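Local atomic coordinates of GCN5-related N-acetyltransferase (Brucella melitensis biovar Abortus 2308, PDB entry 3TCV), a protein that probably transfers an acetyl group from acetyl-coenzyme A to an amine acceptor, possibly the N terminus of a protein. Residues Val155-Gly160 / Ser211-Leu216; Glu146-Phe151 / Arg162-Glu167; Gln221-Pro226 / Gln240-Leu245. All coordinates share one frame; numbering follows the deposited sequence.

Contact 1: Val155-Gly160 / Ser211-Leu216; sequences VFDVLG and SEWPAL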
loop_
_atom_site.group_PDB
_atom_site.type_symbol
_atom_site.label_atom_id
_atom_site.label_comp_id
_atom_site.label_asym_id
_atom_site.label_seq_id
_atom_site.Cartn_x
_atom_site.Cartn_y
_atom_site.Cartn_z
ATOM N N VAL B 155 12.865 12.182 8.843
ATOM C CA VAL B 155 12.003 12.057 7.680
ATOM C C VAL B 155 11.497 13.431 7.212
ATOM O O VAL B 155 11.509 13.715 6.011
ATOM C CB VAL B 155 10.874 11.038 7.988
ATOM C CG1 VAL B 155 9.671 11.207 7.085
ATOM C CG2 VAL B 155 11.461 9.608 7.955
ATOM N N PHE B 156 11.108 14.298 8.148
ATOM C CA PHE B 156 10.522 15.582 7.787
ATOM C C PHE B 156 11.545 16.709 7.700
ATOM O O PHE B 156 11.614 17.365 6.688
ATOM C CB PHE B 156 9.401 15.956 8.752
ATOM C CG PHE B 156 8.152 15.130 8.569
ATOM C CD1 PHE B 156 7.494 15.108 7.346
ATOM C CD2 PHE B 156 7.632 14.401 9.599
ATOM C CE1 PHE B 156 6.331 14.353 7.160
ATOM C CE2 PHE B 156 6.489 13.632 9.424
ATOM C CZ PHE B 156 5.835 13.618 8.212
ATOM N N ASP B 157 12.331 16.914 8.748
ATOM C CA ASP B 157 13.303 18.009 8.740
ATOM C C ASP B 157 14.518 17.767 7.864
ATOM O O ASP B 157 15.114 18.743 7.380
ATOM C CB ASP B 157 13.798 18.329 10.156
ATOM C CG ASP B 157 12.754 19.000 11.013
ATOM O OD1 ASP B 157 11.752 19.538 10.496
ATOM O OD2 ASP B 157 12.957 18.991 12.240
ATOM N N VAL B 158 14.943 16.521 7.692
ATOM C CA VAL B 158 16.146 16.260 6.879
ATOM C C VAL B 158 15.778 15.786 5.472
ATOM O O VAL B 158 16.205 16.381 4.498
ATOM C CB VAL B 158 17.124 15.289 7.565
ATOM C CG1 VAL B 158 18.321 14.988 6.666
ATOM C CG2 VAL B 158 17.589 15.887 8.885
ATOM N N LEU B 159 15.016 14.711 5.362
ATOM C CA LEU B 159 14.647 14.164 4.042
ATOM C C LEU B 159 13.588 14.979 3.289
ATOM O O LEU B 159 13.533 14.950 2.059
ATOM C CB LEU B 159 14.219 12.707 4.185
ATOM C CG LEU B 159 15.241 11.680 4.698
ATOM C CD1 LEU B 159 14.601 10.294 4.679
ATOM C CD2 LEU B 159 16.523 11.691 3.871
ATOM N N GLY B 160 12.761 15.720 4.014
ATOM C CA GLY B 160 11.729 16.571 3.416
ATOM C C GLY B 160 10.588 15.775 2.808
ATOM O O GLY B 160 10.008 16.177 1.802
ATOM N N SER B 211 2.460 18.822 6.814
ATOM C CA SER B 211 1.745 19.966 7.412
ATOM C C SER B 211 1.376 19.765 8.894
ATOM O O SER B 211 1.111 20.743 9.612
ATOM C CB SER B 211 0.486 20.271 6.604
ATOM O OG SER B 211 -0.387 19.157 6.576
ATOM N N GLU B 212 1.358 18.506 9.337
ATOM C CA GLU B 212 1.051 18.125 10.720
ATOM C C GLU B 212 2.280 18.046 11.623
ATOM O O GLU B 212 2.157 18.066 12.858
ATOM C CB GLU B 212 0.309 16.788 10.716
ATOM C CG GLU B 212 -1.065 16.956 10.061
ATOM C CD GLU B 212 -1.777 15.650 9.800
ATOM O OE1 GLU B 212 -1.129 14.582 9.712
ATOM O OE2 GLU B 212 -3.003 15.698 9.672
ATOM N N TRP B 213 3.449 17.964 11.004
ATOM C CA TRP B 213 4.699 17.709 11.720
ATOM C C TRP B 213 5.084 18.845 12.656
ATOM O O TRP B 213 5.457 18.586 13.786
ATOM C CB TRP B 213 5.816 17.381 10.724
ATOM C CG TRP B 213 7.212 17.587 11.234
ATOM C CD1 TRP B 213 8.176 18.448 10.710
ATOM C CD2 TRP B 213 7.870 16.926 12.373
ATOM N NE1 TRP B 213 9.339 18.360 11.414
ATOM C CE2 TRP B 213 9.225 17.465 12.426
ATOM C CE3 TRP B 213 7.487 15.989 13.313
ATOM C CZ2 TRP B 213 10.136 17.069 13.391
ATOM C CZ3 TRP B 213 8.421 15.592 14.286
ATOM C CH2 TRP B 213 9.716 16.132 14.321
ATOM N N PRO B 214 4.956 20.112 12.219
ATOM C CA PRO B 214 5.495 21.145 13.134
ATOM C C PRO B 214 4.834 21.188 14.524
ATOM O O PRO B 214 5.529 21.344 15.535
ATOM C CB PRO B 214 5.308 22.445 12.347
ATOM C CG PRO B 214 5.318 22.034 10.922
ATOM C CD PRO B 214 4.580 20.693 10.924
ATOM N N ALA B 215 3.520 21.008 14.591
ATOM C CA ALA B 215 2.828 20.995 15.885
ATOM C C ALA B 215 3.194 19.742 16.671
ATOM O O ALA B 215 3.364 19.793 17.895
ATOM C CB ALA B 215 1.318 21.111 15.702
ATOM N N LEU B 216 3.330 18.615 15.977
ATOM C CA LEU B 216 3.783 17.410 16.643
ATOM C C LEU B 216 5.175 17.576 17.232
ATOM O O LEU B 216 5.403 17.202 18.383
ATOM C CB LEU B 216 3.734 16.214 15.699
ATOM C CG LEU B 216 2.332 15.687 15.506
ATOM C CD1 LEU B 216 2.393 14.606 14.422
ATOM C CD2 LEU B 216 1.744 15.127 16.816
#
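One face of the Trp-213 indole carries the CB of Phe-156, which lies 3.4 Å above its plane, while at the nitrogen edge and close to that plane sits OD1 of Asp-157. The phenyl ring of Phe-156 in turn has the CB of Trp-213 over one of its faces, offset toward the rim. Each aromatic group therefore covers the methylene of its partner, and two CH-pi contacts result; the closest carbon-carbon approach is 3.4 Å, from Phe-156 CB to Trp-213 CD1. The planes of the phenyl and the five-membered ring are 24° from parallel, but the ring centres are well offset, so the contact runs mainly through the two CB atoms. The Trp-213 side chain is swung away from its backbone N (chi1 159°), which carries the indole across to the neighbouring helix.

The pyrrole nitrogen completes the grip. Trp-213 NE1 donates to Asp-157 OD1 over 2.8 Å, and the N-H points almost straight at the acceptor (165°). This oxygen lies near the indole plane but is itself met from above the carboxylate plane. The other carboxylate oxygen, OD2, forms a salt bridge with Lys-217, so both oxygens are tied to helix 213-224. On the helix 142-158 side the indole also packs on Met-152 and Gln-153, while Phe-156 reaches Val-208.

The contact joins the C-terminal end of helix 142-158, the helix of a beta-alpha-beta unit of the GNAT fold, to the start of the C-terminal helix 213-224, which follows 199-209, the last strand in chain order.

Contact 2: Glu146-Phe151 / Arg162-Glu167; sequences EAQFLF and RRYEWE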
loop_
_atom_site.group_PDB
_atom_site.type_symbol
_atom_site.label_atom_id
_atom_site.label_comp_id
_atom_site.label_asym_id
_atom_site.label_seq_id
_atom_site.Cartn_x
_atom_site.Cartn_y
_atom_site.Cartn_z
ATOM N N GLU B 146 11.128 8.504 22.094
ATOM C CA GLU B 146 12.217 9.204 21.392
ATOM C C GLU B 146 12.743 8.426 20.167
ATOM O O GLU B 146 13.148 9.052 19.188
ATOM C CB GLU B 146 13.354 9.587 22.352
ATOM C CG GLU B 146 14.356 10.539 21.727
ATOM C CD GLU B 146 15.447 10.944 22.708
ATOM O OE1 GLU B 146 15.983 10.069 23.419
ATOM O OE2 GLU B 146 15.774 12.142 22.760
ATOM N N ALA B 147 12.707 7.084 20.206
ATOM C CA ALA B 147 13.067 6.269 19.042
ATOM C C ALA B 147 12.187 6.598 17.832
ATOM O O ALA B 147 12.670 6.725 16.693
ATOM C CB ALA B 147 12.952 4.797 19.370
ATOM N N GLN B 148 10.896 6.742 18.097
ATOM C CA GLN B 148 9.915 7.117 17.070
ATOM C C GLN B 148 10.206 8.553 16.585
ATOM O O GLN B 148 10.294 8.811 15.360
ATOM C CB GLN B 148 8.491 6.989 17.646
ATOM C CG GLN B 148 7.352 6.862 16.667
ATOM C CD GLN B 148 7.242 7.992 15.663
ATOM O OE1 GLN B 148 7.592 7.809 14.532
ATOM N NE2 GLN B 148 6.713 9.129 16.065
ATOM N N PHE B 149 10.367 9.464 17.559
ATOM C CA PHE B 149 10.615 10.875 17.310
ATOM C C PHE B 149 11.811 11.086 16.402
ATOM O O PHE B 149 11.757 11.890 15.473
ATOM C CB PHE B 149 10.872 11.652 18.614
ATOM C CG PHE B 149 11.133 13.126 18.397
ATOM C CD1 PHE B 149 10.115 13.977 17.980
ATOM C CD2 PHE B 149 12.410 13.650 18.560
ATOM C CE1 PHE B 149 10.367 15.331 17.760
ATOM C CE2 PHE B 149 12.671 15.002 18.351
ATOM C CZ PHE B 149 11.646 15.843 17.955
ATOM N N LEU B 150 12.914 10.404 16.693
ATOM C CA LEU B 150 14.123 10.597 15.905
ATOM C C LEU B 150 13.937 10.233 14.419
ATOM O O LEU B 150 14.461 10.911 13.548
ATOM C CB LEU B 150 15.297 9.845 16.519
ATOM C CG LEU B 150 15.854 10.390 17.842
ATOM C CD1 LEU B 150 16.801 9.359 18.447
ATOM C CD2 LEU B 150 16.519 11.765 17.681
ATOM N N PHE B 151 13.191 9.166 14.126
ATOM C CA PHE B 151 12.852 8.848 12.754
ATOM C C PHE B 151 11.955 9.925 12.135
ATOM O O PHE B 151 12.179 10.343 10.995
ATOM C CB PHE B 151 12.116 7.506 12.682
ATOM C CG PHE B 151 12.993 6.292 12.450
ATOM C CD1 PHE B 151 14.386 6.332 12.541
ATOM C CD2 PHE B 151 12.385 5.056 12.184
ATOM C CE1 PHE B 151 15.135 5.178 12.312
ATOM C CE2 PHE B 151 13.134 3.909 11.966
ATOM C CZ PHE B 151 14.513 3.980 12.041
ATOM N N ARG B 162 6.710 13.951 2.577
ATOM C CA ARG B 162 5.367 14.530 2.610
ATOM C C ARG B 162 4.413 13.727 3.500
ATOM O O ARG B 162 3.384 14.226 3.908
ATOM C CB ARG B 162 4.719 14.491 1.208
ATOM C CG ARG B 162 5.445 15.168 0.088
ATOM C CD ARG B 162 4.553 15.232 -1.139
ATOM N NE ARG B 162 3.433 16.148 -0.928
ATOM C CZ ARG B 162 2.168 15.930 -1.299
ATOM N NH1 ARG B 162 1.798 14.794 -1.902
ATOM N NH2 ARG B 162 1.254 16.838 -1.031
ATOM N N ARG B 163 4.715 12.444 3.684
ATOM C CA ARG B 163 3.785 11.484 4.293
ATOM C C ARG B 163 4.580 10.399 5.007
ATOM O O ARG B 163 5.497 9.763 4.412
ATOM C CB ARG B 163 2.897 10.875 3.186
ATOM C CG ARG B 163 2.019 9.687 3.582
ATOM C CD ARG B 163 1.287 9.060 2.393
ATOM N NE ARG B 163 0.630 7.817 2.821
ATOM C CZ ARG B 163 -0.474 7.744 3.556
ATOM N NH1 ARG B 163 -1.178 8.815 3.824
ATOM N NH2 ARG B 163 -0.937 6.568 3.953
ATOM N N TYR B 164 4.247 10.192 6.284
ATOM C CA TYR B 164 4.958 9.259 7.175
ATOM C C TYR B 164 3.925 8.285 7.738
ATOM O O TYR B 164 2.920 8.698 8.325
ATOM C CB TYR B 164 5.613 10.085 8.271
ATOM C CG TYR B 164 6.433 9.360 9.307
ATOM C CD1 TYR B 164 7.482 8.529 8.952
ATOM C CD2 TYR B 164 6.185 9.551 10.657
ATOM C CE1 TYR B 164 8.247 7.920 9.933
ATOM C CE2 TYR B 164 6.946 8.951 11.643
ATOM C CZ TYR B 164 7.981 8.127 11.266
ATOM O OH TYR B 164 8.753 7.522 12.234
ATOM N N GLU B 165 4.116 7.000 7.456
ATOM C CA GLU B 165 3.072 6.020 7.685
ATOM C C GLU B 165 3.334 5.102 8.862
ATOM O O GLU B 165 4.495 4.752 9.159
ATOM C CB GLU B 165 2.899 5.127 6.445
ATOM C CG GLU B 165 2.493 5.834 5.171
ATOM C CD GLU B 165 2.590 4.974 3.934
ATOM O OE1 GLU B 165 1.737 5.179 3.064
ATOM O OE2 GLU B 165 3.535 4.131 3.804
ATOM N N TRP B 166 2.233 4.639 9.449
ATOM C CA TRP B 166 2.193 3.565 10.449
ATOM C C TRP B 166 1.134 2.575 10.016
ATOM O O TRP B 166 0.044 2.961 9.632
ATOM C CB TRP B 166 1.826 4.157 11.794
ATOM C CG TRP B 166 1.806 3.209 12.968
ATOM C CD1 TRP B 166 0.875 2.223 13.268
ATOM C CD2 TRP B 166 2.730 3.225 14.109
ATOM N NE1 TRP B 166 1.188 1.608 14.473
ATOM C CE2 TRP B 166 2.302 2.160 15.006
ATOM C CE3 TRP B 166 3.881 3.950 14.429
ATOM C CZ2 TRP B 166 2.987 1.880 16.196
ATOM C CZ3 TRP B 166 4.549 3.651 15.619
ATOM C CH2 TRP B 166 4.110 2.647 16.481
ATOM N N GLU B 167 1.460 1.286 10.004
ATOM C CA GLU B 167 0.452 0.249 9.738
ATOM C C GLU B 167 0.660 -0.874 10.738
ATOM O O GLU B 167 1.810 -1.179 11.150
ATOM C CB GLU B 167 0.514 -0.291 8.293
ATOM C CG GLU B 167 1.916 -0.596 7.781
ATOM C CD GLU B 167 2.005 -1.674 6.715
ATOM O OE1 GLU B 167 3.008 -1.630 5.945
ATOM O OE2 GLU B 167 1.140 -2.579 6.650
#
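Tyr-164 on strand 163-169 extends under helix 142-158 to meet Gln-148 and Phe-151, joining the helix to the second strand of the beta-alpha-beta unit 126-134, 142-158, 163-169 of the GNAT fold. Residues 146-151 and 163-167 run roughly antiparallel (145°), with their axes 11.8 Å apart, so long side chains must bridge the layers.

The tight part is centred on the tyrosine hydroxyl. Its OH donates to Gln-148 OE1 over 2.6 Å and approaches nearly in line with the carbonyl bond. OE1 lies at the edge of the phenol ring, close to its plane, with the amide tilted 35° against the ring. Gln-148 reaches this position because CG is anti to the backbone N (chi1 -159°) and the chain then bends at chi2. Phe-151 CB lies 3.4 Å from Tyr-164 OH, and the phenylalanine ring, whose edge is beside the hydroxyl, extends on to meet Phe-101 edge-to-face.

The loose side is at Trp-166. Gln-148 CG stays 4.4 Å from Trp-166 CZ3, a loose approach at the indole edge, and the indole NE1 is bonded to Ser-175 instead. All four touching residues are buried, so even this slack end is shielded from solvent. Arg-163 and Glu-165 point to the other face of the sheet, toward Phe-190 of the second subunit. There Arg-163 grips one oxygen side-on with two nitrogens: NE lies 2.9 Å and NH2 3.1 Å from Glu-165 OE1.

Contact 3: Gln221-Pro226 / Gln240-Leu245; sequences QAWLAP and QEFRDL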
loop_
_atom_site.group_PDB
_atom_site.type_symbol
_atom_site.label_atom_id
_atom_site.label_comp_id
_atom_site.label_asym_id
_atom_site.label_seq_id
_atom_site.Cartn_x
_atom_site.Cartn_y
_atom_site.Cartn_z
ATOM N N GLN B 221 8.815 17.512 21.822
ATOM C CA GLN B 221 9.959 18.183 22.463
ATOM C C GLN B 221 9.586 18.559 23.888
ATOM O O GLN B 221 10.387 18.411 24.797
ATOM C CB GLN B 221 10.391 19.423 21.673
ATOM C CG GLN B 221 11.322 19.102 20.513
ATOM C CD GLN B 221 11.635 20.308 19.638
ATOM O OE1 GLN B 221 10.822 21.218 19.489
ATOM N NE2 GLN B 221 12.809 20.287 19.019
ATOM N N ALA B 222 8.362 19.019 24.087
ATOM C CA ALA B 222 7.892 19.395 25.420
ATOM C C ALA B 222 7.810 18.160 26.322
ATOM O O ALA B 222 8.251 18.192 27.464
ATOM C CB ALA B 222 6.538 20.089 25.332
ATOM N N TRP B 223 7.281 17.059 25.785
ATOM C CA TRP B 223 7.117 15.820 26.542
ATOM C C TRP B 223 8.431 15.164 26.907
ATOM O O TRP B 223 8.566 14.616 28.007
ATOM C CB TRP B 223 6.219 14.818 25.765
ATOM C CG TRP B 223 5.909 13.612 26.612
ATOM C CD1 TRP B 223 4.922 13.487 27.586
ATOM C CD2 TRP B 223 6.644 12.349 26.670
ATOM N NE1 TRP B 223 4.987 12.278 28.192
ATOM C CE2 TRP B 223 5.980 11.542 27.685
ATOM C CE3 TRP B 223 7.723 11.809 25.982
ATOM C CZ2 TRP B 223 6.393 10.261 27.987
ATOM C CZ3 TRP B 223 8.141 10.530 26.313
ATOM C CH2 TRP B 223 7.483 9.771 27.288
ATOM N N LEU B 224 9.405 15.221 25.998
ATOM C CA LEU B 224 10.707 14.609 26.203
ATOM C C LEU B 224 11.615 15.434 27.115
ATOM O O LEU B 224 12.601 14.921 27.599
ATOM C CB LEU B 224 11.420 14.410 24.872
ATOM C CG LEU B 224 10.821 13.323 23.970
ATOM C CD1 LEU B 224 11.420 13.430 22.588
ATOM C CD2 LEU B 224 11.051 11.917 24.501
ATOM N N ALA B 225 11.275 16.694 27.340
ATOM C CA ALA B 225 12.110 17.563 28.163
ATOM C C ALA B 225 12.288 16.968 29.565
ATOM O O ALA B 225 11.344 16.423 30.136
ATOM C CB ALA B 225 11.496 18.954 28.242
ATOM N N PRO B 226 13.508 17.080 30.139
ATOM C CA PRO B 226 13.719 16.539 31.483
ATOM C C PRO B 226 12.788 17.184 32.519
ATOM O O PRO B 226 12.378 16.514 33.458
ATOM C CB PRO B 226 15.210 16.847 31.757
ATOM C CG PRO B 226 15.473 18.090 30.935
ATOM C CD PRO B 226 14.687 17.823 29.654
ATOM N N GLN B 240 -0.287 12.869 24.754
ATOM C CA GLN B 240 -1.593 13.337 24.295
ATOM C C GLN B 240 -1.988 14.669 24.940
ATOM O O GLN B 240 -2.575 15.537 24.289
ATOM C CB GLN B 240 -2.690 12.293 24.544
ATOM C CG GLN B 240 -4.084 12.684 24.081
ATOM C CD GLN B 240 -4.251 12.721 22.574
ATOM O OE1 GLN B 240 -4.122 11.698 21.911
ATOM N NE2 GLN B 240 -4.529 13.896 22.023
ATOM N N GLU B 241 -1.660 14.829 26.216
ATOM C CA GLU B 241 -1.925 16.094 26.906
ATOM C C GLU B 241 -1.171 17.262 26.256
ATOM O O GLU B 241 -1.756 18.299 26.006
ATOM C CB GLU B 241 -1.632 15.978 28.400
ATOM C CG GLU B 241 -2.716 15.204 29.130
ATOM C CD GLU B 241 -2.341 14.746 30.535
ATOM O OE1 GLU B 241 -1.163 14.842 30.939
ATOM O OE2 GLU B 241 -3.246 14.266 31.241
ATOM N N PHE B 242 0.111 17.089 25.960
ATOM C CA PHE B 242 0.877 18.149 25.287
ATOM C C PHE B 242 0.333 18.459 23.883
ATOM O O PHE B 242 0.263 19.607 23.466
ATOM C CB PHE B 242 2.360 17.786 25.218
ATOM C CG PHE B 242 3.118 18.087 26.486
ATOM C CD1 PHE B 242 3.347 19.416 26.872
ATOM C CD2 PHE B 242 3.616 17.068 27.292
ATOM C CE1 PHE B 242 4.042 19.714 28.057
ATOM C CE2 PHE B 242 4.311 17.372 28.463
ATOM C CZ PHE B 242 4.539 18.683 28.823
ATOM N N ARG B 243 -0.072 17.422 23.156
ATOM C CA ARG B 243 -0.641 17.633 21.839
ATOM C C ARG B 243 -1.954 18.412 21.952
ATOM O O ARG B 243 -2.235 19.311 21.151
ATOM C CB ARG B 243 -0.821 16.271 21.106
ATOM C CG ARG B 243 0.503 15.621 20.684
ATOM C CD ARG B 243 0.366 14.174 20.193
ATOM N NE ARG B 243 -0.846 14.069 19.373
ATOM C CZ ARG B 243 -1.845 13.214 19.581
ATOM N NH1 ARG B 243 -2.920 13.302 18.806
ATOM N NH2 ARG B 243 -1.769 12.262 20.521
ATOM N N ASP B 244 -2.764 18.079 22.958
ATOM C CA ASP B 244 -4.003 18.812 23.204
ATOM C C ASP B 244 -3.730 20.286 23.488
ATOM O O ASP B 244 -4.501 21.156 23.091
ATOM C CB ASP B 244 -4.720 18.254 24.438
ATOM C CG ASP B 244 -5.553 17.016 24.158
ATOM O OD1 ASP B 244 -5.580 16.520 23.007
ATOM O OD2 ASP B 244 -6.219 16.589 25.141
ATOM N N LEU B 245 -2.663 20.550 24.226
ATOM C CA LEU B 245 -2.335 21.910 24.638
ATOM C C LEU B 245 -1.898 22.798 23.475
ATOM O O LEU B 245 -2.153 23.998 23.492
ATOM C CB LEU B 245 -1.272 21.910 25.730
ATOM C CG LEU B 245 -1.703 21.410 27.114
ATOM C CD1 LEU B 245 -0.478 21.166 27.992
ATOM C CD2 LEU B 245 -2.705 22.368 27.753
#
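Phe-242 lays one face of its ring over the methyl group of Ala-222 and the adjoining backbone of Trp-223. Ala-222 CB stands 3.5 Å above the ring plane, displaced toward the rim on the CD1 and CE1 side, and comes within 3.6 Å of Phe-242 CD1. It makes a CH-pi contact. The opposite rim, CD2 and CE2, passes the start of the tryptophan side chain: Phe-242 CE2 is 3.7 Å from Trp-223 CA, and Phe-242 CD2 is 3.8 Å from Trp-223 CB. Over the same face as the methyl group lies the backbone N of Trp-223, so the phenyl ring spans a short piece of the partner helix.

The phenyl group does not stack on the indole. The two side chains cross at about a right angle, and Phe-242 CD2 approaches the indole at its edge, near its plane, beside CD1. With chi1 at -173° the indole extends on the side away from the backbone N of Trp-223 and passes the phenyl ring. The pyrrole NE1 is bonded to Gln-235, and the indole also meets Phe-229 edge-to-face and Arg-181 in a cation-pi contact.

Across the interface the contact is apolar; polar links run along the short helix itself, where Gln-240 NE2 donates to Asp-244 OD1 over 3.0 Å.

Helix 239-245 thus docks on the end of helix 213-224 at the periphery of the chain, with Arg-243 lying along Leu-216 and Ala-219, while the indole of Trp-223 reaches beyond to Pro-142 and Thr-145 of helix 142-158.

The three contacts are mutually in touch. Contacts 1 and 2 share helix 142-158 and have centres about 10 Å apart; they meet where Phe-156 CZ lies 3.5 Å from Tyr-164 CB and Trp-213 CH2 3.6 Å from Phe-149 CE1. Contact 3 shares helix 213-224 with contact 1, their centres about 16 Å apart, and Leu-216 CD2 is 3.8 Å from Arg-243 CD. Contacts 2 and 3, with centres about 17 Å apart, meet where Leu-224 CD2 is 3.9 Å from Glu-146 CB. In GNAT enzymes acetyl-coenzyme A generally binds between the strands corresponding to 126-134 and 163-169, so contact 2 probably lies nearest that cleft, and contact 3 belongs to the C-terminal periphery.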